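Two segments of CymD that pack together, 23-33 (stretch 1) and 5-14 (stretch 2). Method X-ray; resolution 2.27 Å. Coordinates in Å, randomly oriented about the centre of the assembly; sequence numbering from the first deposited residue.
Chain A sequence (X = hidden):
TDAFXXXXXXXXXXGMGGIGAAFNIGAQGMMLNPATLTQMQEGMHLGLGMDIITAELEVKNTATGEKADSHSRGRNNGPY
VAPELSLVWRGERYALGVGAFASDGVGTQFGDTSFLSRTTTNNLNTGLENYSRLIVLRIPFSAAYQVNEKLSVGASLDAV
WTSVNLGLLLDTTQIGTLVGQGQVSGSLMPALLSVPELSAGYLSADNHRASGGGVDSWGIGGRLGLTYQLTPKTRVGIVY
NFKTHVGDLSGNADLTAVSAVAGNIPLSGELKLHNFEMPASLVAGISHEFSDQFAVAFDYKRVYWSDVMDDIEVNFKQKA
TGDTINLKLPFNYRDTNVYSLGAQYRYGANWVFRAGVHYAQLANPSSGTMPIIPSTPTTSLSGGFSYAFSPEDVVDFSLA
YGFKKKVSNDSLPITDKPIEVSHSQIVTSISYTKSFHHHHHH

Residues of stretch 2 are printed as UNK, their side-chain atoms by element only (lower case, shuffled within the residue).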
# COMPACT_ATOMS: atom_id res chain seq x y z
N PHE A 23 2.89 -14.03 13.55
CA PHE A 23 1.63 -14.08 14.27
C PHE A 23 0.48 -14.36 13.32
O PHE A 23 0.40 -13.77 12.24
CB PHE A 23 1.40 -12.77 15.00
CG PHE A 23 0.27 -12.83 15.96
CD1 PHE A 23 -1.01 -12.41 15.59
CD2 PHE A 23 0.47 -13.33 17.24
CE1 PHE A 23 -2.05 -12.49 16.49
CE2 PHE A 23 -0.56 -13.39 18.14
CZ PHE A 23 -1.81 -12.97 17.78
N ASN A 24 -0.42 -15.26 13.73
CA ASN A 24 -1.57 -15.63 12.92
C ASN A 24 -2.53 -14.46 12.78
O ASN A 24 -3.38 -14.25 13.64
CB ASN A 24 -2.31 -16.81 13.54
CG ASN A 24 -3.52 -17.21 12.71
OD1 ASN A 24 -3.73 -16.71 11.60
ND2 ASN A 24 -4.33 -18.12 13.24
N ILE A 25 -2.40 -13.70 11.69
CA ILE A 25 -3.22 -12.51 11.49
C ILE A 25 -4.45 -12.89 10.67
O ILE A 25 -5.22 -12.02 10.25
CB ILE A 25 -2.43 -11.37 10.82
CG1 ILE A 25 -1.89 -11.77 9.45
CG2 ILE A 25 -1.31 -10.85 11.73
CD1 ILE A 25 -1.59 -10.52 8.54
N GLY A 26 -4.63 -14.19 10.43
CA GLY A 26 -5.75 -14.67 9.65
C GLY A 26 -5.46 -14.69 8.16
O GLY A 26 -4.30 -14.78 7.72
N ALA A 27 -6.53 -14.60 7.36
CA ALA A 27 -6.39 -14.69 5.92
C ALA A 27 -5.50 -13.60 5.34
O ALA A 27 -4.91 -13.80 4.27
CB ALA A 27 -7.76 -14.58 5.25
N GLN A 28 -5.41 -12.45 6.00
CA GLN A 28 -4.52 -11.39 5.53
C GLN A 28 -3.06 -11.82 5.46
O GLN A 28 -2.26 -11.12 4.82
CB GLN A 28 -4.68 -10.16 6.41
CG GLN A 28 -6.04 -9.51 6.27
CD GLN A 28 -7.08 -10.14 7.17
OE1 GLN A 28 -6.89 -11.24 7.69
NE2 GLN A 28 -8.19 -9.44 7.36
N GLY A 29 -2.70 -12.98 6.04
CA GLY A 29 -1.35 -13.48 5.89
C GLY A 29 -0.94 -13.62 4.44
O GLY A 29 0.25 -13.51 4.11
N MET A 30 -1.90 -13.88 3.56
CA MET A 30 -1.72 -13.81 2.11
C MET A 30 -0.89 -12.60 1.68
O MET A 30 -0.11 -12.67 0.71
CB MET A 30 -3.09 -13.75 1.42
CG MET A 30 -3.61 -15.07 0.95
SD MET A 30 -5.21 -15.06 0.10
CE MET A 30 -6.23 -14.11 1.21
N MET A 31 -1.07 -11.48 2.37
CA MET A 31 -0.43 -10.23 1.98
C MET A 31 0.68 -9.83 2.93
O MET A 31 1.20 -8.73 2.82
CB MET A 31 -1.46 -9.10 1.91
CG MET A 31 -2.46 -9.25 0.77
SD MET A 31 -1.72 -9.16 -0.88
CE MET A 31 -0.68 -7.74 -0.71
N LEU A 32 1.04 -10.69 3.89
CA LEU A 32 2.16 -10.37 4.77
C LEU A 32 3.13 -11.53 4.72
O LEU A 32 4.01 -11.58 3.85
CB LEU A 32 1.70 -10.09 6.20
CG LEU A 32 2.68 -9.15 6.92
CD1 LEU A 32 1.93 -8.23 7.87
CD2 LEU A 32 3.80 -9.88 7.65
N ASN A 33 2.97 -12.49 5.63
CA ASN A 33 3.75 -13.72 5.56
C ASN A 33 2.77 -14.86 5.34
O ASN A 33 2.09 -15.30 6.28
CB ASN A 33 4.61 -13.94 6.81
CG ASN A 33 5.47 -15.22 6.71
OD1 ASN A 33 5.53 -15.88 5.66
ND2 ASN A 33 6.13 -15.57 7.82
N UNK A 5 0.50 1.69 4.02
CA UNK A 5 1.56 2.12 4.92
C UNK A 5 1.51 1.13 6.07
O UNK A 5 0.55 1.16 6.85
n UNK A 5 -0.48 3.38 6.98
o UNK A 5 -0.83 4.48 5.06
c UNK A 5 -0.08 3.84 5.81
c UNK A 5 1.36 3.56 5.40
N UNK A 6 2.50 0.24 6.16
CA UNK A 6 2.43 -0.88 7.10
C UNK A 6 2.11 -0.38 8.50
O UNK A 6 2.98 -0.31 9.37
c UNK A 6 3.96 -3.03 7.86
c UNK A 6 4.15 -2.91 9.39
c UNK A 6 3.72 -1.70 7.09
c UNK A 6 2.93 -4.12 7.49
N UNK A 7 0.86 0.06 8.67
CA UNK A 7 0.14 -0.15 9.92
C UNK A 7 -0.34 -1.58 9.99
O UNK A 7 -0.89 -2.00 11.02
c UNK A 7 -0.33 2.32 10.09
c UNK A 7 -0.96 0.93 10.03
c UNK A 7 -1.86 0.73 11.25
N UNK A 8 -0.09 -2.37 8.95
CA UNK A 8 -0.43 -3.78 8.91
C UNK A 8 -1.45 -4.09 7.82
O UNK A 8 -1.86 -3.23 7.04
N UNK A 9 -1.86 -5.36 7.77
CA UNK A 9 -2.89 -5.83 6.84
C UNK A 9 -4.02 -6.45 7.64
O UNK A 9 -3.87 -7.55 8.21
c UNK A 9 -1.05 -6.31 5.22
c UNK A 9 -2.33 -6.83 5.83
c UNK A 9 -3.37 -7.08 4.75
N UNK A 10 -5.17 -5.78 7.67
CA UNK A 10 -6.34 -6.27 8.37
C UNK A 10 -6.38 -5.81 9.82
O UNK A 10 -5.38 -5.32 10.36
N UNK A 11 -7.53 -5.99 10.48
CA UNK A 11 -7.70 -5.39 11.83
C UNK A 11 -6.88 -6.05 12.92
O UNK A 11 -6.65 -5.42 13.96
c UNK A 11 -9.20 -5.53 12.10
c UNK A 11 -8.75 -6.66 10.01
c UNK A 11 -9.82 -5.94 10.78
N UNK A 12 -6.46 -7.30 12.74
CA UNK A 12 -5.72 -7.98 13.80
C UNK A 12 -4.26 -7.52 13.79
O UNK A 12 -3.69 -7.19 14.83
c UNK A 12 -4.98 -10.21 14.65
c UNK A 12 -7.29 -9.98 13.73
c UNK A 12 -5.83 -9.51 13.63
N UNK A 13 -3.65 -7.52 12.60
CA UNK A 13 -2.32 -6.96 12.44
C UNK A 13 -2.31 -5.47 12.78
O UNK A 13 -1.47 -5.01 13.57
c UNK A 13 -1.86 -7.21 11.01
o UNK A 13 -0.90 -6.28 10.63
N UNK A 14 -3.24 -4.69 12.22
CA UNK A 14 -3.24 -3.25 12.49
C UNK A 14 -3.52 -2.95 13.96
O UNK A 14 -2.97 -2.01 14.52
c UNK A 14 -4.93 -1.68 9.30
o UNK A 14 -5.62 -0.77 9.76
n UNK A 14 -5.08 -2.14 8.07
c UNK A 14 -4.27 -2.52 11.61
c UNK A 14 -3.85 -2.35 10.15
O HOH W 1 -5.16 -8.61 10.29

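Position 5 has four side-chain atoms, two carbons with the second carrying one oxygen and one nitrogen. A terminal amide one carbon beyond CB makes it Asn 5; it is poorly ordered and lies out of reach of stretch 1. Position 6 has four carbons, forked at the second, which fits leucine. CA to CB points sideways, but the end comes nearer, and CD2 of Leu 6 lies 4.2 Å from CD1 of Leu 32. Position 7 has three carbons forked at CB, hence Val 7, too far away to take part.

Position 8 has no side-chain atoms and is Gly 8. Its phi/psi of 117/-177° would jam a CB against the preceding carbonyl, and an ideal CB would also clash with the side-chain oxygen at position 13, 2.1 Å away.

Position 9 again has one carbon carrying two. Its CB points toward stretch 1, and the fork identifies Val 9, the residue with the largest area covered by the other stretch, 88 Å². CG1 lies 3.7 Å from CB of Gln 28 and 4.0 Å from CB of Met 31, while CG2 is 4.4 Å from CD1 of Leu 32.

Position 10 lacks side-chain atoms: Gly 10. At phi/psi 90/168° a CB would be jammed against the preceding carbonyl O, which calls for glycine by itself. At position 11 three carbons close a ring onto the backbone N, which defines Pro 11; it lies near the side-chain end of Gln 28.

Position 12 has three carbons forked at CB, so Val 12. Its CG1 approaches the edge of the Phe 23 ring, 4.1 Å from CE1. Position 13 has one carbon and then one oxygen, Ser 13. Its CB packs 3.8 Å from CG2 of Ile 25, while OG accepts a hydrogen bond from N of Val 9 (3.2 Å, 141°), tying the loop to the helix. Position 14 has three carbons, the third carrying oxygen and nitrogen: Gln 14, which makes no contact with stretch 1. Its N donates to O of Gly 10 at 2.9 Å, a helical i to i-4 bond.

The contact buries 420 Å² and has no direct hydrogen bond across it, so side-chain packing carries much of it, with Val 9 set against Gln 28, Met 31 and Leu 32. Water 1 supplies a polar link: it donates to O of Val 9 (2.7 Å from its O), accepts from N of Ser 13 (3.0 Å) and donates weakly to O of Ile 25 (3.4 Å).

Stretch 2, residues 5-14: NLVGVGPVSQ
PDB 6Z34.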